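Local atomic coordinates of flap endonuclease 1 (Desulfurococcus amylolyticus, PDB entry 3ORY), a protein that probably cleaves the 5' flaps of branched DNA during replication and repair, as a structure-specific nuclease of the FEN1/XPG family. Residues A[30-34]-A[84-88]. Sequence-based numbering, arbitrary orientation.
Sequences LRILH and EAGIK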
# COMPACT_ATOMS: atom_id res chain seq x y z
N LEU A 30 0.35 -16.53 -4.66
CA LEU A 30 0.25 -16.39 -3.21
C LEU A 30 0.70 -17.62 -2.41
O LEU A 30 1.31 -17.47 -1.36
CB LEU A 30 -1.18 -15.98 -2.84
CG LEU A 30 -1.59 -14.51 -2.64
CD1 LEU A 30 -0.79 -13.53 -3.48
CD2 LEU A 30 -3.09 -14.35 -2.90
N ARG A 31 0.40 -18.82 -2.92
CA ARG A 31 0.63 -20.07 -2.17
C ARG A 31 2.10 -20.33 -1.83
O ARG A 31 2.39 -20.98 -0.82
CB ARG A 31 0.00 -21.27 -2.91
CG ARG A 31 -0.56 -22.38 -2.00
CD ARG A 31 0.54 -23.32 -1.45
NE ARG A 31 0.05 -24.64 -1.01
CZ ARG A 31 -0.58 -24.88 0.14
NH1 ARG A 31 -0.85 -23.90 1.00
NH2 ARG A 31 -0.97 -26.12 0.42
N ILE A 32 3.02 -19.83 -2.65
CA ILE A 32 4.45 -19.96 -2.34
C ILE A 32 4.79 -19.42 -0.92
O ILE A 32 5.68 -19.94 -0.25
CB ILE A 32 5.35 -19.35 -3.47
CG1 ILE A 32 5.75 -20.44 -4.48
CG2 ILE A 32 6.62 -18.71 -2.92
CD1 ILE A 32 4.85 -20.53 -5.71
N LEU A 33 4.04 -18.42 -0.47
CA LEU A 33 4.25 -17.82 0.86
C LEU A 33 3.47 -18.51 1.99
O LEU A 33 3.38 -17.97 3.10
CB LEU A 33 3.91 -16.32 0.82
CG LEU A 33 4.75 -15.40 -0.06
CD1 LEU A 33 4.07 -14.03 -0.21
CD2 LEU A 33 6.17 -15.24 0.48
N HIS A 34 2.92 -19.69 1.71
CA HIS A 34 2.10 -20.43 2.68
C HIS A 34 2.83 -20.54 4.01
O HIS A 34 4.03 -20.82 4.05
CB HIS A 34 1.73 -21.83 2.16
CG HIS A 34 2.88 -22.79 2.16
ND1 HIS A 34 3.20 -23.57 3.26
CD2 HIS A 34 3.80 -23.09 1.21
CE1 HIS A 34 4.26 -24.31 2.98
NE2 HIS A 34 4.65 -24.04 1.75
N GLU A 84 -6.70 -18.06 2.30
CA GLU A 84 -6.88 -19.28 1.49
C GLU A 84 -5.58 -19.76 0.85
O GLU A 84 -5.41 -20.96 0.57
CB GLU A 84 -7.95 -19.08 0.41
CG GLU A 84 -9.38 -19.13 0.95
CD GLU A 84 -10.44 -18.65 -0.04
OE1 GLU A 84 -10.08 -18.10 -1.10
OE2 GLU A 84 -11.64 -18.81 0.26
N ALA A 85 -4.66 -18.83 0.62
CA ALA A 85 -3.33 -19.16 0.14
C ALA A 85 -2.39 -19.65 1.25
O ALA A 85 -1.26 -20.05 0.97
CB ALA A 85 -2.72 -17.95 -0.56
N GLY A 86 -2.86 -19.62 2.50
CA GLY A 86 -2.06 -20.09 3.64
C GLY A 86 -1.22 -19.02 4.31
O GLY A 86 -0.46 -19.30 5.24
N ILE A 87 -1.35 -17.78 3.84
CA ILE A 87 -0.65 -16.64 4.44
C ILE A 87 -1.34 -16.23 5.74
O ILE A 87 -2.56 -16.26 5.84
CB ILE A 87 -0.54 -15.45 3.45
CG1 ILE A 87 0.38 -15.81 2.27
CG2 ILE A 87 -0.02 -14.20 4.14
CD1 ILE A 87 0.13 -14.97 1.02
N LYS A 88 -0.54 -15.89 6.75
CA LYS A 88 -1.08 -15.40 8.01
C LYS A 88 -0.96 -13.87 8.04
O LYS A 88 0.10 -13.34 8.37
CB LYS A 88 -0.35 -16.05 9.19
CG LYS A 88 -0.49 -17.58 9.20
CD LYS A 88 0.16 -18.22 10.41
CE LYS A 88 -0.17 -19.70 10.46
NZ LYS A 88 0.74 -20.43 11.38
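Ala85 and Ile87 contribute most of the surface by which residues 84-88 pack against the single 3-10 turn at 30-32 and the two residues that follow it. The methyl of Ala85 points at the turn and meets Leu30 tightly, CB to CB at 3.4 Å, while the Ala85 carbonyl faces the backbone of Arg31 and the side chain of His34: Ala85 O lies 3.7 Å from Arg31 CA and 3.7 Å from His34 CB. This oxygen is buried without a hydrogen-bonding partner, although the edge of the Arg31 guanidinium comes near it. Ile87 fills the space between the two leucines, with CD1 4.1 Å from Leu30 CG and CG1 3.9 Å from Leu33 CB. Its CD1 also rests 3.6 Å from Leu30 O, the carbonyl that accepts one of the turn's two hydrogen bonds, from Leu33 N (3.0 Å). The two segments are thus joined by apolar packing and backbone van der Waals contact. Between Ala85 and Ile87, Gly86 ends helix 70-84 in a Schellman motif; at its backbone angles (phi 91°, psi 3°) a CB would jam against Ala85 O, which by itself calls for glycine, and would also crowd His34 CB, where Gly86 CA and His34 CA are 4.3 Å apart, the closest CA pair between the segments. Past the turn, backbone hydrogen bonds link Gly86 with Gly35, and Lys88 with Lys36 and Ile38, opening the parallel pairing of strands 37-41 and 88-93 in the central sheet of the PIN-like nuclease domain. The contact therefore packs the turn leading into strand 37-41 against the link from helix 70-84 to strand 88-93, with Ile87 also touching Ile38 and Glu84 reaching helix 330-347.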